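Local coordinates for protein putative hydrolase (Chloroflexus aurantiacus J-10-fl, PDB 3CMN) that is a putative hydrolase of the zincin-like metallopeptidase family, probably a metal-dependent peptidase, at residues 44-50 / 174-178. Sequence-based numbering, arbitrary orientation.
Sequences RREQYAR and DEDFR
Two helices held far apart can still be joined when long polar side chains bridge the gap. Residues 44-50 and 174-178 are both helical, their axes 11.4 Å apart at closest approach and crossing at -52°, with CA atoms nearest at Gln47-Glu175 (8.6 Å) and Tyr48-Arg178 (7.7 Å). Asp174 (chi1 t) takes the guanidinium of Arg44 (m, m, t) in a salt bridge, Arg44 NH2 to Asp174 OD2 3.0 Å; extended Gln47 (t, t) donates a hydrogen bond from NE2 to Asp174 OD1 (3.2 Å), and Gln47 OE1 accepts one from Arg44 NH1 (2.9 Å). Glu175 (t, p) meets Arg50 (p, t, t) in a very short salt bridge, Glu175 OE2 to Arg50 NH2 2.4 Å. Arg178 (m, t, t) lays its guanidinium flat against that of Arg44, centres 3.9 Å apart, planes at 9°. The like charges are offset by the carboxylates of Asp174 and Glu160, the latter paired with Arg178; Arg178 NH1 hydrogen-bonds Asp174 O (3.2 Å) but meets Asp174 OD2 (3.6 Å) through charge alone. The contact ties helix 41-63 to the first turn of helix 174-193, which carries a possible zincin HExxH motif, with Tyr48 and Arg178 touching helix 160-169 and Tyr48 also reaching strand 73-76.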
loop_
_atom_site.group_PDB
_atom_site.type_symbol
_atom_site.label_atom_id
_atom_site.label_comp_id
_atom_site.label_asym_id
_atom_site.label_seq_id
_atom_site.Cartn_x
_atom_site.Cartn_y
_atom_site.Cartn_z
ATOM N N ARG A 44 -7.445 -14.046 17.178
ATOM C CA ARG A 44 -6.780 -13.423 16.036
ATOM C C ARG A 44 -6.285 -12.026 16.468
ATOM O O ARG A 44 -5.197 -11.602 16.088
ATOM C CB ARG A 44 -7.724 -13.323 14.828
ATOM C CG ARG A 44 -7.964 -14.647 14.085
ATOM C CD ARG A 44 -6.672 -15.297 13.566
ATOM N NE ARG A 44 -6.959 -16.558 12.869
ATOM C CZ ARG A 44 -6.050 -17.456 12.494
ATOM N NH1 ARG A 44 -4.760 -17.275 12.739
ATOM N NH2 ARG A 44 -6.442 -18.541 11.854
ATOM N N ARG A 45 -7.077 -11.330 17.282
ATOM C CA ARG A 45 -6.685 -10.018 17.786
ATOM C C ARG A 45 -5.416 -10.195 18.617
ATOM O O ARG A 45 -4.517 -9.360 18.568
ATOM C CB ARG A 45 -7.774 -9.413 18.681
ATOM C CG ARG A 45 -9.157 -9.338 18.073
ATOM C CD ARG A 45 -10.127 -8.529 18.945
ATOM N NE ARG A 45 -10.072 -7.108 18.606
ATOM C CZ ARG A 45 -9.073 -6.298 18.934
ATOM N NH1 ARG A 45 -8.046 -6.756 19.627
ATOM N NH2 ARG A 45 -9.079 -5.040 18.526
ATOM N N GLU A 46 -5.361 -11.276 19.400
ATOM C CA GLU A 46 -4.194 -11.583 20.233
ATOM C C GLU A 46 -2.971 -11.734 19.354
ATOM O O GLU A 46 -1.935 -11.117 19.582
ATOM C CB GLU A 46 -4.377 -12.908 20.984
ATOM C CG GLU A 46 -5.409 -12.932 22.105
ATOM C CD GLU A 46 -4.883 -12.354 23.404
ATOM O OE1 GLU A 46 -5.525 -12.572 24.453
ATOM O OE2 GLU A 46 -3.831 -11.680 23.384
ATOM N N GLN A 47 -3.107 -12.578 18.344
ATOM C CA GLN A 47 -2.025 -12.873 17.420
ATOM C C GLN A 47 -1.467 -11.607 16.792
ATOM O O GLN A 47 -0.275 -11.322 16.919
ATOM C CB GLN A 47 -2.527 -13.839 16.349
ATOM C CG GLN A 47 -1.474 -14.408 15.424
ATOM C CD GLN A 47 -2.087 -15.302 14.371
ATOM O OE1 GLN A 47 -3.305 -15.273 14.155
ATOM N NE2 GLN A 47 -1.256 -16.094 13.700
ATOM N N TYR A 48 -2.330 -10.843 16.121
ATOM C CA TYR A 48 -1.908 -9.595 15.474
ATOM C C TYR A 48 -1.352 -8.592 16.480
ATOM O O TYR A 48 -0.345 -7.928 16.214
ATOM C CB TYR A 48 -3.074 -8.942 14.707
ATOM C CG TYR A 48 -3.463 -9.662 13.443
ATOM C CD1 TYR A 48 -4.748 -10.160 13.272
ATOM C CD2 TYR A 48 -2.543 -9.859 12.428
ATOM C CE1 TYR A 48 -5.101 -10.844 12.117
ATOM C CE2 TYR A 48 -2.883 -10.539 11.271
ATOM C CZ TYR A 48 -4.162 -11.033 11.124
ATOM O OH TYR A 48 -4.474 -11.743 9.988
ATOM N N ALA A 49 -1.999 -8.485 17.636
ATOM C CA ALA A 49 -1.544 -7.546 18.656
ATOM C C ALA A 49 -0.088 -7.803 19.011
ATOM O O ALA A 49 0.718 -6.871 19.072
ATOM C CB ALA A 49 -2.408 -7.656 19.902
ATOM N N ARG A 50 0.257 -9.067 19.242
ATOM C CA ARG A 50 1.630 -9.378 19.593
ATOM C C ARG A 50 2.557 -9.295 18.387
ATOM O O ARG A 50 3.725 -8.953 18.534
ATOM C CB ARG A 50 1.731 -10.756 20.250
ATOM C CG ARG A 50 1.452 -11.914 19.317
ATOM C CD ARG A 50 2.031 -13.207 19.859
ATOM N NE ARG A 50 2.316 -14.111 18.757
ATOM C CZ ARG A 50 1.463 -15.017 18.304
ATOM N NH1 ARG A 50 0.278 -15.153 18.874
ATOM N NH2 ARG A 50 1.773 -15.747 17.245
ATOM N N ASP A 174 0.115 -20.747 8.872
ATOM C CA ASP A 174 -0.764 -19.792 9.525
ATOM C C ASP A 174 0.058 -18.692 10.189
ATOM O O ASP A 174 -0.095 -17.514 9.887
ATOM C CB ASP A 174 -1.612 -20.524 10.570
ATOM C CG ASP A 174 -2.508 -19.595 11.374
ATOM O OD1 ASP A 174 -1.993 -18.681 12.043
ATOM O OD2 ASP A 174 -3.741 -19.793 11.349
ATOM N N GLU A 175 0.935 -19.087 11.099
ATOM C CA GLU A 175 1.765 -18.141 11.826
ATOM C C GLU A 175 2.697 -17.318 10.945
ATOM O O GLU A 175 2.750 -16.095 11.043
ATOM C CB GLU A 175 2.592 -18.891 12.869
ATOM C CG GLU A 175 3.439 -18.023 13.779
ATOM C CD GLU A 175 2.629 -17.277 14.825
ATOM O OE1 GLU A 175 1.417 -17.560 14.987
ATOM O OE2 GLU A 175 3.215 -16.402 15.502
ATOM N N ASP A 176 3.445 -17.993 10.087
ATOM C CA ASP A 176 4.406 -17.307 9.234
ATOM C C ASP A 176 3.812 -16.297 8.260
ATOM O O ASP A 176 4.346 -15.191 8.097
ATOM C CB ASP A 176 5.252 -18.337 8.487
ATOM C CG ASP A 176 6.266 -19.011 9.391
ATOM O OD1 ASP A 176 6.041 -19.062 10.620
ATOM O OD2 ASP A 176 7.287 -19.501 8.873
ATOM N N PHE A 177 2.712 -16.667 7.609
ATOM C CA PHE A 177 2.086 -15.759 6.665
ATOM C C PHE A 177 1.531 -14.506 7.343
ATOM O O PHE A 177 1.680 -13.401 6.832
ATOM C CB PHE A 177 0.975 -16.457 5.897
ATOM C CG PHE A 177 0.346 -15.597 4.846
ATOM C CD1 PHE A 177 1.137 -14.894 3.931
ATOM C CD2 PHE A 177 -1.033 -15.491 4.759
ATOM C CE1 PHE A 177 0.560 -14.096 2.940
ATOM C CE2 PHE A 177 -1.627 -14.698 3.776
ATOM C CZ PHE A 177 -0.822 -13.998 2.862
ATOM N N ARG A 178 0.903 -14.671 8.501
ATOM C CA ARG A 178 0.348 -13.525 9.200
ATOM C C ARG A 178 1.412 -12.621 9.810
ATOM O O ARG A 178 1.172 -11.435 10.013
ATOM C CB ARG A 178 -0.667 -13.988 10.248
ATOM C CG ARG A 178 -1.944 -14.464 9.602
ATOM C CD ARG A 178 -2.914 -15.000 10.609
ATOM N NE ARG A 178 -4.132 -15.463 9.956
ATOM C CZ ARG A 178 -4.202 -16.528 9.170
ATOM N NH1 ARG A 178 -3.120 -17.258 8.932
ATOM N NH2 ARG A 178 -5.362 -16.861 8.624
#